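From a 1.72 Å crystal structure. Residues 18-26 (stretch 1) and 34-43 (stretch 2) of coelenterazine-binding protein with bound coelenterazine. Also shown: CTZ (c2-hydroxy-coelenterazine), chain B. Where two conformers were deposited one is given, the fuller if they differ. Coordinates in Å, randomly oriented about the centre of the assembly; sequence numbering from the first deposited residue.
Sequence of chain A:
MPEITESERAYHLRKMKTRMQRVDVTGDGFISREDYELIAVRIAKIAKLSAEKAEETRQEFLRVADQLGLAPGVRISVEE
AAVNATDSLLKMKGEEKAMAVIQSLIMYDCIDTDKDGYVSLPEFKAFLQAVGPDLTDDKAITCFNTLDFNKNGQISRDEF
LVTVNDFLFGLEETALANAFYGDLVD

Stretch 1, residues 18-26: TRMQRVDVT
Stretch 2 34-43: EDYELIAVRI

Residues 18-26 leave a helix for a loop; residues 34-43 lie wholly within a second helix. Stretch 1 begins in helix (phi/psi: Thr-18 -65/-43, Arg-19 -63/-45, Met-20 -70/-30); Gln-21, Arg-22 and Val-23 follow at -65/-25, -68/-23 and -81/-25. Val-23 N is hydrogen-bonded to O of Met-20 (selenomethionine) at 2.9 Å. Asp-24 turns the chain (-80/77), and Val-25 returns to -72/-22. Stretch 2 keeps helical angles, with Leu-38 N to Glu-34 O and Arg-42 N to Leu-38 O both 2.9 Å. Val-23 and Tyr-36 set the register, their CA atoms 6.0 Å apart. The segments run obliquely to each other. The contact buries 360 Å², both sides summed.

Apolar packing centres on Val-23 (chi1 t), whose CA-to-CB bond points toward stretch 2. Its CG2 lies 3.6 Å from Tyr-36 CD1, at the ring edge, and 3.9 Å from CD1 of Ile-39 (m, t). Val-23 CG1 is 3.8 Å from Asp-35 CB, so the aspartate (chi1 m) offers its methylene. Val-25 (p) places CG1 4.3 Å from CD2 of Leu-38 (t, p). Val-25 CG2 is 3.8 Å from Arg-42 NH2, at the end of an m, t, t side chain.

No clear direct hydrogen bond joins the stretches. One water links their backbones, donating to Val-23 O at 2.9 Å and to Asp-35 O at 2.7 Å.

The ligand, c2-hydroxy-coelenterazine, provides the other polar link. Arg-19 (t, t, t) donates from NE to CTZ O17 at 2.7 Å; its NH2 adds a weak bond to O17 at 3.2 Å. Tyr-36 (chi1 -148°, chi2 51°) brings OH to 2.5 Å from O17, a short hydrogen bond in which either could donate. Arg-19 NH2 sits 3.3 Å from Tyr-36 OH. Arg-22 (m, m, m) donates from NE to CTZ O18 at 2.9 Å. Ile-39 CG2 packs 3.5 Å from CTZ C10.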

# COMPACT_ATOMS: atom_id res chain seq x y z
N THR A 18 1.02 10.04 -2.36
CA THR A 18 2.29 9.32 -2.30
C THR A 18 2.05 7.86 -2.72
O THR A 18 2.78 7.30 -3.53
CB THR A 18 2.86 9.44 -0.88
OG1 THR A 18 3.04 10.84 -0.58
CG2 THR A 18 4.22 8.74 -0.77
N ARG A 19 0.96 7.30 -2.21
CA ARG A 19 0.55 5.93 -2.54
C ARG A 19 0.22 5.84 -4.04
O ARG A 19 0.65 4.92 -4.72
CB ARG A 19 -0.69 5.58 -1.73
CG ARG A 19 -1.30 4.23 -2.06
CD ARG A 19 -2.57 4.03 -1.24
NE ARG A 19 -3.42 2.97 -1.81
CZ ARG A 19 -4.72 2.83 -1.58
NH1 ARG A 19 -5.38 3.67 -0.77
NH2 ARG A 19 -5.38 1.84 -2.14
N MSE A 20 -0.51 6.81 -4.55
CA MSE A 20 -0.94 6.73 -5.93
C MSE A 20 0.21 6.91 -6.90
O MSE A 20 0.20 6.33 -8.00
CB MSE A 20 -2.06 7.73 -6.20
CG MSE A 20 -3.35 7.45 -5.44
SE MSE A 20 -4.10 5.72 -5.96
CE MSE A 20 -3.54 4.53 -4.69
N GLN A 21 1.22 7.68 -6.49
CA GLN A 21 2.37 7.89 -7.33
C GLN A 21 3.13 6.59 -7.55
O GLN A 21 3.80 6.44 -8.58
CB GLN A 21 3.31 8.98 -6.80
CG GLN A 21 2.79 10.36 -7.11
CD GLN A 21 3.85 11.43 -7.31
OE1 GLN A 21 5.04 11.24 -7.03
NE2 GLN A 21 3.41 12.57 -7.79
N ARG A 22 2.99 5.64 -6.62
CA ARG A 22 3.58 4.32 -6.78
C ARG A 22 2.91 3.52 -7.90
O ARG A 22 3.52 2.61 -8.45
CB ARG A 22 3.54 3.53 -5.46
CG ARG A 22 4.38 4.16 -4.35
CD ARG A 22 5.85 4.31 -4.75
NE ARG A 22 6.37 3.06 -5.33
CZ ARG A 22 7.55 2.96 -5.95
NH1 ARG A 22 7.92 1.79 -6.45
NH2 ARG A 22 8.35 4.02 -6.07
N VAL A 23 1.68 3.88 -8.23
CA VAL A 23 0.96 3.23 -9.31
C VAL A 23 1.42 3.81 -10.66
O VAL A 23 1.37 3.15 -11.70
CB VAL A 23 -0.58 3.32 -9.09
CG1 VAL A 23 -1.35 2.52 -10.17
CG2 VAL A 23 -0.97 2.81 -7.70
N ASP A 24 1.91 5.06 -10.63
CA ASP A 24 2.33 5.80 -11.81
C ASP A 24 3.73 5.38 -12.28
O ASP A 24 4.72 6.09 -12.07
CB ASP A 24 2.26 7.32 -11.53
CG ASP A 24 2.66 8.15 -12.74
OD1 ASP A 24 2.65 7.63 -13.87
OD2 ASP A 24 3.00 9.33 -12.56
N VAL A 25 3.79 4.23 -12.93
CA VAL A 25 5.07 3.59 -13.20
C VAL A 25 5.90 4.33 -14.28
O VAL A 25 7.14 4.18 -14.32
CB VAL A 25 4.84 2.07 -13.49
CG1 VAL A 25 4.18 1.88 -14.87
CG2 VAL A 25 6.11 1.27 -13.35
N THR A 26 5.26 5.12 -15.14
CA THR A 26 6.02 5.90 -16.13
C THR A 26 6.26 7.35 -15.72
O THR A 26 6.92 8.11 -16.43
CB THR A 26 5.41 5.88 -17.54
OG1 THR A 26 4.10 6.46 -17.53
CG2 THR A 26 5.34 4.43 -18.08
N GLU A 34 -5.08 -1.00 -15.43
CA GLU A 34 -4.03 -1.98 -15.70
C GLU A 34 -2.71 -1.67 -14.99
O GLU A 34 -1.98 -2.58 -14.67
CB GLU A 34 -3.80 -2.23 -17.20
CG GLU A 34 -3.44 -1.03 -18.01
CD GLU A 34 -4.66 -0.42 -18.69
OE1 GLU A 34 -4.57 -0.19 -19.93
OE2 GLU A 34 -5.69 -0.17 -18.01
N ASP A 35 -2.43 -0.39 -14.75
CA ASP A 35 -1.27 -0.00 -13.92
C ASP A 35 -1.39 -0.62 -12.51
O ASP A 35 -0.40 -1.07 -11.92
CB ASP A 35 -1.17 1.53 -13.79
CG ASP A 35 -0.88 2.23 -15.13
OD1 ASP A 35 -0.25 1.64 -16.03
OD2 ASP A 35 -1.27 3.41 -15.25
N TYR A 36 -2.61 -0.61 -11.98
CA TYR A 36 -2.87 -1.21 -10.67
C TYR A 36 -2.71 -2.74 -10.71
O TYR A 36 -2.08 -3.34 -9.83
CB TYR A 36 -4.24 -0.75 -10.16
CG TYR A 36 -4.32 -0.63 -8.65
CD1 TYR A 36 -3.36 0.10 -7.93
CD2 TYR A 36 -5.38 -1.23 -7.94
CE1 TYR A 36 -3.43 0.20 -6.53
CE2 TYR A 36 -5.46 -1.12 -6.56
CZ TYR A 36 -4.49 -0.42 -5.86
OH TYR A 36 -4.60 -0.33 -4.48
N GLU A 37 -3.24 -3.37 -11.76
CA GLU A 37 -3.09 -4.81 -11.97
C GLU A 37 -1.63 -5.21 -12.09
O GLU A 37 -1.26 -6.30 -11.70
CB GLU A 37 -3.82 -5.24 -13.25
CG GLU A 37 -5.33 -5.05 -13.22
CD GLU A 37 -5.99 -5.57 -14.49
OE1 GLU A 37 -6.17 -6.80 -14.57
OE2 GLU A 37 -6.34 -4.76 -15.38
N LEU A 38 -0.79 -4.33 -12.64
CA LEU A 38 0.63 -4.63 -12.74
C LEU A 38 1.25 -4.91 -11.37
O LEU A 38 2.09 -5.80 -11.24
CB LEU A 38 1.38 -3.48 -13.43
CG LEU A 38 2.91 -3.60 -13.55
CD1 LEU A 38 3.34 -4.83 -14.34
CD2 LEU A 38 3.48 -2.31 -14.19
N ILE A 39 0.85 -4.13 -10.38
CA ILE A 39 1.30 -4.36 -8.99
C ILE A 39 0.91 -5.76 -8.52
O ILE A 39 1.74 -6.51 -8.00
CB ILE A 39 0.75 -3.27 -8.06
CG1 ILE A 39 1.39 -1.94 -8.45
CG2 ILE A 39 1.05 -3.62 -6.57
CD1 ILE A 39 0.76 -0.73 -7.81
N ALA A 40 -0.35 -6.15 -8.74
CA ALA A 40 -0.79 -7.49 -8.35
C ALA A 40 0.00 -8.58 -9.08
O ALA A 40 0.34 -9.61 -8.51
CB ALA A 40 -2.31 -7.64 -8.57
N VAL A 41 0.32 -8.36 -10.36
CA VAL A 41 1.14 -9.31 -11.11
C VAL A 41 2.57 -9.43 -10.53
O VAL A 41 3.13 -10.53 -10.42
CB VAL A 41 1.20 -8.94 -12.62
CG1 VAL A 41 2.32 -9.71 -13.33
CG2 VAL A 41 -0.17 -9.22 -13.28
N ARG A 42 3.15 -8.29 -10.16
CA ARG A 42 4.47 -8.32 -9.54
C ARG A 42 4.43 -9.06 -8.20
O ARG A 42 5.37 -9.81 -7.86
CB ARG A 42 5.01 -6.89 -9.40
CG ARG A 42 5.37 -6.25 -10.76
CD ARG A 42 5.93 -4.86 -10.50
NE ARG A 42 6.42 -4.21 -11.72
CZ ARG A 42 6.80 -2.93 -11.75
NH1 ARG A 42 6.72 -2.22 -10.63
NH2 ARG A 42 7.24 -2.38 -12.88
N ILE A 43 3.34 -8.86 -7.44
CA ILE A 43 3.15 -9.52 -6.14
C ILE A 43 3.11 -11.04 -6.34
O ILE A 43 3.82 -11.79 -5.67
CB ILE A 43 1.87 -9.00 -5.43
CG1 ILE A 43 2.10 -7.59 -4.89
CG2 ILE A 43 1.46 -9.95 -4.26
CD1 ILE A 43 0.83 -6.84 -4.50
N1 CTZ B . 3.34 -0.69 -1.94
C2 CTZ B . 3.40 -0.66 -3.30
C3 CTZ B . 4.57 0.19 -3.56
N4 CTZ B . 5.12 0.60 -2.43
C5 CTZ B . 6.19 1.39 -2.19
C6 CTZ B . 6.53 1.68 -0.87
N7 CTZ B . 5.82 1.18 0.16
C8 CTZ B . 4.75 0.37 -0.04
C9 CTZ B . 4.37 0.08 -1.44
C10 CTZ B . 2.46 -1.36 -4.26
C11 CTZ B . 1.10 -0.74 -4.04
C12 CTZ B . 0.08 -1.52 -3.49
C13 CTZ B . -1.18 -0.98 -3.27
C14 CTZ B . -1.41 0.36 -3.61
C15 CTZ B . -0.39 1.14 -4.16
C16 CTZ B . 0.88 0.59 -4.38
O17 CTZ B . -2.64 0.88 -3.39
O18 CTZ B . 5.02 0.52 -4.73
C19 CTZ B . 7.71 2.52 -0.59
C20 CTZ B . 8.07 3.59 -1.43
C21 CTZ B . 9.20 4.35 -1.15
C22 CTZ B . 10.00 4.04 -0.03
C23 CTZ B . 9.67 2.98 0.79
C24 CTZ B . 8.53 2.22 0.51
O25 CTZ B . 11.10 4.80 0.21
C26 CTZ B . 3.91 -0.20 1.09
C27 CTZ B . 4.55 -1.47 1.58
C28 CTZ B . 3.92 -2.70 1.42
C29 CTZ B . 4.55 -3.85 1.90
C30 CTZ B . 5.80 -3.76 2.52
C31 CTZ B . 6.42 -2.52 2.69
C32 CTZ B . 5.78 -1.37 2.23
O HOH W 1 1.93 0.28 -11.70